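Local structure of pngf-ii (Elizabethkingia meningoseptica, 4R4X) at residues Val251-Gln256 / Pro337-Lys342; Val221-Ile226 / Leu362-His367; Ile297-Phe302 / Ile344-Phe349. The protein acts as a peptide:N-glycosidase, probably releasing whole N-linked glycans from glycoproteins by hydrolysing the bond to the asparagine side chain, as in PNGase F. All coordinates share one frame; numbering follows the deposited sequence.

Contact 1 of 3, residues Val251-Gln256 / Pro337-Lys342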
loop_
_atom_site.group_PDB
_atom_site.type_symbol
_atom_site.label_atom_id
_atom_site.label_comp_id
_atom_site.label_asym_id
_atom_site.label_seq_id
_atom_site.Cartn_x
_atom_site.Cartn_y
_atom_site.Cartn_z
ATOM N N VAL A 251 -9.583 10.122 -1.809
ATOM C CA VAL A 251 -10.060 8.904 -1.183
ATOM C C VAL A 251 -10.312 9.308 0.260
ATOM O O VAL A 251 -9.432 9.895 0.921
ATOM C CB VAL A 251 -9.034 7.779 -1.249
ATOM C CG1 VAL A 251 -9.571 6.529 -0.576
ATOM C CG2 VAL A 251 -8.660 7.499 -2.696
ATOM N N PHE A 252 -11.527 9.044 0.723
ATOM C CA PHE A 252 -11.984 9.545 2.005
ATOM C C PHE A 252 -12.712 8.467 2.776
ATOM O O PHE A 252 -13.165 7.473 2.202
ATOM C CB PHE A 252 -12.890 10.776 1.831
ATOM C CG PHE A 252 -14.164 10.521 1.070
ATOM C CD1 PHE A 252 -14.205 10.635 -0.306
ATOM C CD2 PHE A 252 -15.335 10.181 1.743
ATOM C CE1 PHE A 252 -15.383 10.393 -1.014
ATOM C CE2 PHE A 252 -16.518 9.963 1.050
ATOM C CZ PHE A 252 -16.539 10.049 -0.343
ATOM N N ILE A 253 -12.758 8.654 4.083
ATOM C CA ILE A 253 -13.625 7.886 4.966
ATOM C C ILE A 253 -14.536 8.857 5.705
ATOM O O ILE A 253 -14.246 10.065 5.808
ATOM C CB ILE A 253 -12.850 6.976 5.955
ATOM C CG1 ILE A 253 -11.926 7.790 6.851
ATOM C CG2 ILE A 253 -12.036 5.929 5.194
ATOM C CD1 ILE A 253 -11.276 7.015 7.974
ATOM N N ILE A 254 -15.647 8.331 6.232
ATOM C CA ILE A 254 -16.638 9.158 6.881
ATOM C C ILE A 254 -16.709 8.801 8.372
ATOM O O ILE A 254 -17.268 7.750 8.735
ATOM C CB ILE A 254 -18.023 9.001 6.212
ATOM C CG1 ILE A 254 -17.950 9.441 4.751
ATOM C CG2 ILE A 254 -19.061 9.839 6.954
ATOM C CD1 ILE A 254 -19.188 9.176 3.938
ATOM N N PRO A 255 -16.151 9.654 9.247
ATOM C CA PRO A 255 -16.351 9.363 10.691
ATOM C C PRO A 255 -17.800 9.578 11.137
ATOM O O PRO A 255 -18.377 10.640 10.892
ATOM C CB PRO A 255 -15.421 10.352 11.399
ATOM C CG PRO A 255 -14.541 10.907 10.323
ATOM C CD PRO A 255 -15.318 10.846 9.049
ATOM N N GLN A 256 -18.361 8.573 11.794
ATOM C CA GLN A 256 -19.774 8.572 12.172
ATOM C C GLN A 256 -19.965 8.540 13.691
ATOM O O GLN A 256 -21.051 8.170 14.177
ATOM C CB GLN A 256 -20.471 7.386 11.515
ATOM C CG GLN A 256 -20.644 7.561 10.011
ATOM C CD GLN A 256 -21.506 6.464 9.410
ATOM O OE1 GLN A 256 -22.682 6.674 9.105
ATOM N NE2 GLN A 256 -20.938 5.287 9.276
ATOM N N PRO A 337 -6.195 4.174 14.444
ATOM C CA PRO A 337 -7.250 4.259 15.471
ATOM C C PRO A 337 -8.654 4.540 14.924
ATOM O O PRO A 337 -9.626 4.138 15.540
ATOM C CB PRO A 337 -6.785 5.405 16.371
ATOM C CG PRO A 337 -5.300 5.444 16.169
ATOM C CD PRO A 337 -5.111 5.132 14.702
ATOM N N GLN A 338 -8.755 5.215 13.784
ATOM C CA GLN A 338 -10.032 5.506 13.168
ATOM C C GLN A 338 -10.507 4.334 12.301
ATOM O O GLN A 338 -11.692 4.220 12.042
ATOM C CB GLN A 338 -9.918 6.804 12.347
ATOM C CG GLN A 338 -11.190 7.326 11.697
ATOM C CD GLN A 338 -12.230 7.814 12.697
ATOM O OE1 GLN A 338 -13.429 7.550 12.550
ATOM N NE2 GLN A 338 -11.777 8.518 13.716
ATOM N N LEU A 339 -9.592 3.468 11.864
ATOM C CA LEU A 339 -9.934 2.349 10.950
ATOM C C LEU A 339 -10.126 1.007 11.630
ATOM O O LEU A 339 -10.946 0.206 11.190
ATOM C CB LEU A 339 -8.843 2.188 9.899
ATOM C CG LEU A 339 -8.620 3.357 8.937
ATOM C CD1 LEU A 339 -7.252 3.202 8.280
ATOM C CD2 LEU A 339 -9.719 3.408 7.900
ATOM N N SER A 340 -9.359 0.750 12.687
ATOM C CA SER A 340 -9.247 -0.590 13.261
ATOM C C SER A 340 -10.606 -1.127 13.716
ATOM O O SER A 340 -11.345 -0.447 14.441
ATOM C CB SER A 340 -8.276 -0.582 14.452
ATOM O OG SER A 340 -8.028 -1.899 14.892
ATOM N N GLY A 341 -10.934 -2.329 13.252
ATOM C CA GLY A 341 -12.077 -3.087 13.756
ATOM C C GLY A 341 -13.437 -2.452 13.501
ATOM O O GLY A 341 -14.368 -2.689 14.258
ATOM N N LYS A 342 -13.545 -1.622 12.471
ATOM C CA LYS A 342 -14.775 -0.911 12.176
ATOM C C LYS A 342 -15.293 -1.294 10.819
ATOM O O LYS A 342 -14.522 -1.609 9.904
ATOM C CB LYS A 342 -14.548 0.592 12.128
ATOM C CG LYS A 342 -14.210 1.238 13.449
ATOM C CD LYS A 342 -14.552 2.708 13.394
ATOM C CE LYS A 342 -14.549 3.316 14.782
ATOM N NZ LYS A 342 -13.216 3.857 15.108
#

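Contact 2 of 3, residues Val221-Ile226 / Leu362-His367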
loop_
_atom_site.group_PDB
_atom_site.type_symbol
_atom_site.label_atom_id
_atom_site.label_comp_id
_atom_site.label_asym_id
_atom_site.label_seq_id
_atom_site.Cartn_x
_atom_site.Cartn_y
_atom_site.Cartn_z
ATOM N N VAL A 221 -17.070 -1.085 4.080
ATOM C CA VAL A 221 -16.094 -2.162 4.118
ATOM C C VAL A 221 -15.719 -2.495 5.565
ATOM O O VAL A 221 -15.571 -1.600 6.400
ATOM C CB VAL A 221 -14.814 -1.858 3.290
ATOM C CG1 VAL A 221 -15.170 -1.519 1.863
ATOM C CG2 VAL A 221 -14.014 -0.721 3.881
ATOM N N LYS A 222 -15.576 -3.785 5.856
ATOM C CA LYS A 222 -15.226 -4.208 7.193
ATOM C C LYS A 222 -13.700 -4.295 7.349
ATOM O O LYS A 222 -13.035 -4.966 6.599
ATOM C CB LYS A 222 -15.903 -5.542 7.543
ATOM C CG LYS A 222 -15.556 -6.031 8.953
ATOM C CD LYS A 222 -15.732 -4.941 10.018
ATOM C CE LYS A 222 -15.641 -5.482 11.443
ATOM N NZ LYS A 222 -14.247 -5.871 11.797
ATOM N N ILE A 223 -13.163 -3.564 8.315
ATOM C CA ILE A 223 -11.738 -3.547 8.603
ATOM C C ILE A 223 -11.487 -4.373 9.846
ATOM O O ILE A 223 -12.110 -4.122 10.882
ATOM C CB ILE A 223 -11.248 -2.115 8.893
ATOM C CG1 ILE A 223 -11.680 -1.167 7.767
ATOM C CG2 ILE A 223 -9.732 -2.086 9.118
ATOM C CD1 ILE A 223 -11.107 -1.538 6.413
ATOM N N PRO A 224 -10.568 -5.356 9.760
ATOM C CA PRO A 224 -10.278 -6.159 10.945
ATOM C C PRO A 224 -9.614 -5.330 12.020
ATOM O O PRO A 224 -9.202 -4.177 11.763
ATOM C CB PRO A 224 -9.325 -7.234 10.414
ATOM C CG PRO A 224 -8.647 -6.583 9.275
ATOM C CD PRO A 224 -9.735 -5.771 8.613
ATOM N N GLU A 225 -9.503 -5.899 13.218
ATOM C CA GLU A 225 -8.707 -5.269 14.244
ATOM C C GLU A 225 -7.276 -5.180 13.724
ATOM O O GLU A 225 -6.743 -6.147 13.200
ATOM C CB GLU A 225 -8.726 -6.052 15.552
ATOM C CG GLU A 225 -7.875 -5.408 16.637
ATOM C CD GLU A 225 -7.817 -6.226 17.926
ATOM O OE1 GLU A 225 -7.044 -5.851 18.849
ATOM O OE2 GLU A 225 -8.527 -7.248 18.009
ATOM N N ILE A 226 -6.665 -4.010 13.847
ATOM C CA ILE A 226 -5.284 -3.895 13.467
ATOM C C ILE A 226 -4.493 -3.369 14.687
ATOM O O ILE A 226 -4.733 -2.278 15.205
ATOM C CB ILE A 226 -5.103 -3.135 12.114
ATOM C CG1 ILE A 226 -4.485 -1.780 12.274
ATOM C CG2 ILE A 226 -6.399 -2.962 11.340
ATOM C CD1 ILE A 226 -3.005 -1.821 12.104
ATOM N N LEU A 362 -9.300 0.619 -6.246
ATOM C CA LEU A 362 -8.886 1.043 -4.922
ATOM C C LEU A 362 -8.873 -0.128 -3.946
ATOM O O LEU A 362 -9.840 -0.917 -3.895
ATOM C CB LEU A 362 -9.847 2.099 -4.403
ATOM C CG LEU A 362 -9.618 2.621 -2.995
ATOM C CD1 LEU A 362 -8.348 3.438 -2.990
ATOM C CD2 LEU A 362 -10.821 3.446 -2.560
ATOM N N GLU A 363 -7.798 -0.219 -3.160
ATOM C CA GLU A 363 -7.689 -1.199 -2.086
ATOM C C GLU A 363 -6.884 -0.626 -0.921
ATOM O O GLU A 363 -6.157 0.367 -1.071
ATOM C CB GLU A 363 -7.067 -2.513 -2.605
ATOM C CG GLU A 363 -5.597 -2.413 -3.002
ATOM C CD GLU A 363 -5.041 -3.674 -3.651
ATOM O OE1 GLU A 363 -3.868 -4.021 -3.374
ATOM O OE2 GLU A 363 -5.764 -4.334 -4.434
ATOM N N LEU A 364 -7.061 -1.237 0.241
ATOM C CA LEU A 364 -6.225 -1.031 1.396
ATOM C C LEU A 364 -5.363 -2.255 1.638
ATOM O O LEU A 364 -5.752 -3.380 1.295
ATOM C CB LEU A 364 -7.085 -0.794 2.639
ATOM C CG LEU A 364 -8.186 0.258 2.627
ATOM C CD1 LEU A 364 -8.883 0.324 3.983
ATOM C CD2 LEU A 364 -7.621 1.620 2.281
ATOM N N SER A 365 -4.186 -2.060 2.216
ATOM C CA SER A 365 -3.374 -3.181 2.655
ATOM C C SER A 365 -2.864 -2.944 4.076
ATOM O O SER A 365 -2.497 -1.805 4.459
ATOM C CB SER A 365 -2.198 -3.433 1.712
ATOM O OG SER A 365 -1.313 -2.338 1.668
ATOM N N ILE A 366 -2.865 -4.028 4.842
ATOM C CA ILE A 366 -2.443 -4.044 6.235
ATOM C C ILE A 366 -1.297 -5.035 6.385
ATOM O O ILE A 366 -1.417 -6.216 6.013
ATOM C CB ILE A 366 -3.591 -4.436 7.178
ATOM C CG1 ILE A 366 -4.818 -3.569 6.922
ATOM C CG2 ILE A 366 -3.138 -4.335 8.648
ATOM C CD1 ILE A 366 -6.119 -4.256 7.248
ATOM N N HIS A 367 -0.180 -4.538 6.911
ATOM C CA HIS A 367 1.064 -5.274 6.945
ATOM C C HIS A 367 1.479 -5.554 8.399
ATOM O O HIS A 367 1.399 -4.646 9.239
ATOM C CB HIS A 367 2.142 -4.511 6.179
ATOM C CG HIS A 367 1.732 -4.197 4.777
ATOM N ND1 HIS A 367 2.011 -5.031 3.710
ATOM C CD2 HIS A 367 0.974 -3.194 4.284
ATOM C CE1 HIS A 367 1.483 -4.526 2.610
ATOM N NE2 HIS A 367 0.829 -3.424 2.935
#

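Contact 3 of 3, residues Ile297-Phe302 / Ile344-Phe349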
loop_
_atom_site.group_PDB
_atom_site.type_symbol
_atom_site.label_atom_id
_atom_site.label_comp_id
_atom_site.label_asym_id
_atom_site.label_seq_id
_atom_site.Cartn_x
_atom_site.Cartn_y
_atom_site.Cartn_z
ATOM N N ILE A 297 -12.675 12.532 6.636
ATOM C CA ILE A 297 -11.217 12.393 6.642
ATOM C C ILE A 297 -10.751 12.003 5.248
ATOM O O ILE A 297 -11.253 11.006 4.658
ATOM C CB ILE A 297 -10.788 11.357 7.672
ATOM C CG1 ILE A 297 -11.035 11.940 9.072
ATOM C CG2 ILE A 297 -9.316 10.921 7.537
ATOM C CD1 ILE A 297 -10.780 10.958 10.164
ATOM N N GLU A 298 -9.781 12.766 4.748
ATOM C CA GLU A 298 -9.081 12.438 3.491
ATOM C C GLU A 298 -7.992 11.403 3.734
ATOM O O GLU A 298 -6.972 11.701 4.386
ATOM C CB GLU A 298 -8.419 13.686 2.902
ATOM C CG GLU A 298 -9.364 14.800 2.646
ATOM C CD GLU A 298 -8.699 16.038 2.087
ATOM O OE1 GLU A 298 -7.657 16.475 2.626
ATOM O OE2 GLU A 298 -9.235 16.586 1.108
ATOM N N LEU A 299 -8.183 10.173 3.268
ATOM C CA LEU A 299 -7.073 9.203 3.322
ATOM C C LEU A 299 -5.926 9.641 2.412
ATOM O O LEU A 299 -4.766 9.526 2.788
ATOM C CB LEU A 299 -7.515 7.801 2.902
ATOM C CG LEU A 299 -8.616 7.122 3.710
ATOM C CD1 LEU A 299 -8.709 5.650 3.280
ATOM C CD2 LEU A 299 -8.322 7.224 5.217
HETATM N N MSE A 300 -6.267 10.150 1.232
HETATM C CA MSE A 300 -5.291 10.487 0.176
HETATM C C MSE A 300 -5.896 11.561 -0.684
HETATM O O MSE A 300 -6.976 11.375 -1.227
HETATM C CB MSE A 300 -4.985 9.258 -0.709
HETATM C CG MSE A 300 -4.083 9.561 -1.915
HETATM SE SE MSE A 300 -4.431 8.356 -3.451
HETATM C CE MSE A 300 -4.681 6.659 -2.488
ATOM N N ARG A 301 -5.213 12.706 -0.813
ATOM C CA ARG A 301 -5.588 13.754 -1.741
ATOM C C ARG A 301 -4.694 13.594 -2.963
ATOM O O ARG A 301 -3.459 13.487 -2.831
ATOM C CB ARG A 301 -5.408 15.145 -1.105
ATOM C CG ARG A 301 -5.538 16.330 -2.068
ATOM C CD ARG A 301 -6.814 17.142 -1.954
ATOM N NE ARG A 301 -7.131 17.567 -0.588
ATOM C CZ ARG A 301 -6.757 18.695 0.026
ATOM N NH1 ARG A 301 -5.992 19.605 -0.563
ATOM N NH2 ARG A 301 -7.132 18.894 1.292
ATOM N N PHE A 302 -5.313 13.522 -4.146
ATOM C CA PHE A 302 -4.578 13.289 -5.379
ATOM C C PHE A 302 -5.168 14.131 -6.496
ATOM O O PHE A 302 -6.302 14.629 -6.406
ATOM C CB PHE A 302 -4.550 11.791 -5.774
ATOM C CG PHE A 302 -5.893 11.220 -6.173
ATOM C CD1 PHE A 302 -6.805 10.784 -5.205
ATOM C CD2 PHE A 302 -6.249 11.093 -7.519
ATOM C CE1 PHE A 302 -8.044 10.270 -5.569
ATOM C CE2 PHE A 302 -7.494 10.580 -7.890
ATOM C CZ PHE A 302 -8.393 10.163 -6.919
ATOM N N ILE A 344 -16.439 0.644 7.957
ATOM C CA ILE A 344 -16.247 2.058 7.589
ATOM C C ILE A 344 -16.959 2.371 6.298
ATOM O O ILE A 344 -17.117 1.482 5.447
ATOM C CB ILE A 344 -14.754 2.395 7.433
ATOM C CG1 ILE A 344 -14.136 1.676 6.220
ATOM C CG2 ILE A 344 -14.024 2.052 8.711
ATOM C CD1 ILE A 344 -12.658 1.951 5.984
ATOM N N LEU A 345 -17.418 3.611 6.172
ATOM C CA LEU A 345 -17.836 4.151 4.895
ATOM C C LEU A 345 -16.598 4.762 4.226
ATOM O O LEU A 345 -16.037 5.746 4.739
ATOM C CB LEU A 345 -18.898 5.237 5.080
ATOM C CG LEU A 345 -20.246 4.758 5.624
ATOM C CD1 LEU A 345 -21.068 5.936 6.129
ATOM C CD2 LEU A 345 -21.014 4.015 4.538
ATOM N N ILE A 346 -16.222 4.195 3.080
ATOM C CA ILE A 346 -15.036 4.608 2.318
ATOM C C ILE A 346 -15.424 4.956 0.878
ATOM O O ILE A 346 -16.228 4.257 0.240
ATOM C CB ILE A 346 -13.901 3.557 2.376
ATOM C CG1 ILE A 346 -12.695 3.975 1.505
ATOM C CG2 ILE A 346 -14.387 2.182 1.930
ATOM C CD1 ILE A 346 -11.418 3.249 1.867
ATOM N N GLY A 347 -14.886 6.070 0.386
ATOM C CA GLY A 347 -15.273 6.566 -0.926
ATOM C C GLY A 347 -14.152 7.153 -1.737
ATOM O O GLY A 347 -13.038 7.360 -1.260
ATOM N N ALA A 348 -14.463 7.394 -3.001
ATOM C CA ALA A 348 -13.537 8.068 -3.880
ATOM C C ALA A 348 -14.316 9.148 -4.607
ATOM O O ALA A 348 -15.488 8.959 -4.925
ATOM C CB ALA A 348 -12.934 7.079 -4.849
ATOM N N PHE A 349 -13.668 10.291 -4.805
ATOM C CA PHE A 349 -14.236 11.447 -5.487
ATOM C C PHE A 349 -13.269 11.878 -6.568
ATOM O O PHE A 349 -12.068 11.962 -6.321
ATOM C CB PHE A 349 -14.440 12.602 -4.491
ATOM C CG PHE A 349 -14.595 13.969 -5.109
ATOM C CD1 PHE A 349 -15.759 14.340 -5.769
ATOM C CD2 PHE A 349 -13.589 14.922 -4.974
ATOM C CE1 PHE A 349 -15.894 15.611 -6.312
ATOM C CE2 PHE A 349 -13.727 16.203 -5.492
ATOM C CZ PHE A 349 -14.878 16.554 -6.160
#

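Contact 1 of 3, residues Val251-Gln256 / Pro337-Lys342
The carboxamide end of Gln338 comes up beside the CB corner of the Pro255 ring, the two side chains crossing at about a right angle; the ring of Phe252, on the other side of the strand, meets Phe296 edge-to-face. The setting is an antiparallel β-sandwich, consistent with the jelly-roll fold of the PNGase F family: strand 248-253 runs out into a loop, and the short helix 336-339 packs against its end. Ile253 makes the bridge between them. With CG1 placed between its backbone N and carbonyl carbon (chi1 60°) and the rest extended, the side chain reaches out until CD1 lies 3.7 Å from Gln338 CG and 3.9 Å from Leu339 CD2. A long, branched aliphatic suits a place where a strand faces a helix end: the aliphatic part of the bent Gln338 chain slides past it and Leu339 crosses it. The chain then turns away through a type II β turn from Leu339 to Lys342. Gly341 holds its third position, where phi is positive (64°) and the lack of a side chain avoids crowding. The side chain of Lys342 runs back alongside the turn to the helix end, where NZ makes a weak 3.4 Å hydrogen bond to Gln338 O.

Contact 2 of 3, residues Val221-Ile226 / Leu362-His367
Ile366 lies against both Pro224 and Ile226, while Leu364 beside it meets Ile223, so that aliphatic carbon makes up the whole contact. The CG corner of the Pro224 ring points at the end of the isoleucine, with Pro224 CG 4.0 Å from Ile366 CD1. The other branch, Ile366 CG2, comes within 4.2 Å of Ile226 CB, but the model holds two conformers of Ile226, and this contact is therefore less certain. Because chi1 of Ile366 is -52°, CG1 stands beside the backbone N and CG2 beside the carbonyl carbon, which lets one β-branched residue serve two neighbours. Ile223 CD1 and Leu364 CD1 touch at 3.8 Å, their side chains crossing at about a right angle.

A second shell fixes the backbones. Lys222 curls round, bent at chi2, so that its NZ gives the carbonyl of the next residue, Ile223 O, a 2.9 Å hydrogen bond that arrives from above the carbonyl plane. Further on, Ser340 OG accepts from Ile226 N, and Arg336 NH1 donates to Ile226 O, pinning the non-strand part of 221-226 at both polar atoms of Ile226. On the reverse face of strand 358-367, where polar residues alternate with the inward Leu364 and Ile366, Ser365 OG and His367 NE2 share a hydrogen bond of 2.7 Å, and Arg329 NH2 also reaches this hydroxyl.

The contact spans the interior between the two sheets of the sandwich: strand 216-222 pairs with 343-350 in one, and strand 358-367 runs between 186-196 and 231-240 in the other.

Contact 3 of 3, residues Ile297-Phe302 / Ile344-Phe349
Ile346 meets Leu299 methyl to methyl, Ile346 CD1 to Leu299 CD1 at 3.9 Å, with the two side chains crossing at about a right angle. CG1 of Ile346 lies anti to the backbone N (chi1 177°) and the chain continues nearly extended, which brings CD1 out over the intervening strand, where Leu299 CD1 meets it from the other side. That strand is 248-253: it pairs antiparallel with both, so 299-302 and 346-349 run almost in the same direction, 19° apart, as next-but-one neighbours in one sheet. The backbone N of Gly347 ties into the middle strand through its hydrogen bond to Phe252 O.

Opposite this regular strand, the other edge of 248-253 is irregular. Leu299 and Met300 (selenomethionine here) both face Val251, forming a classic β bulge, and the chain turns a corner at Leu299. The corner brings Glu298 and Arg301 together in a salt bridge. Arg301 grips the carboxylate side-on, with NH2 2.8 Å from Glu298 OE1, which uses its syn lone pair, and NE 2.9 Å from Glu298 OE2, which is met from above the carboxylate plane. Both residues are buried, and the pairing probably offsets the cost of placing their charges there. Ser531 OG also bonds the acid and Asn529 O accepts from Arg301 NH1, tying this strand to residues of the C-terminal PNGase F family region.

At Phe349 the contact passes to the backbone: Phe349 O lies 4.1 Å from Phe302 CZ and obliquely to that ring. Phe302 spans the distance with a long, flat side chain, which also packs on Val251 of the middle strand.

How the contacts relate
From the N terminus, 221-226 comes first and waits longest for its partner, followed by 251-256 and then 297-302. Next 337-342 returns to 251-256 and closes contact 1; 344-349 closes contact 3 directly afterwards, so these two loops cross. Only then does 362-367 close contact 2, whose loop encloses both. Contact 3 joins strands two places apart in the large sheet, contact 1 sets helix 336-339 against the end of the strand between them, and contact 2 reaches across to the opposing sheet. Probable hydrogen bonds link them in pairs: Lys342 O with Ile223 N (contacts 1 and 2), Val221 O with Ile344 N (2 and 3), and Ile253 N with Ile297 O (1 and 3).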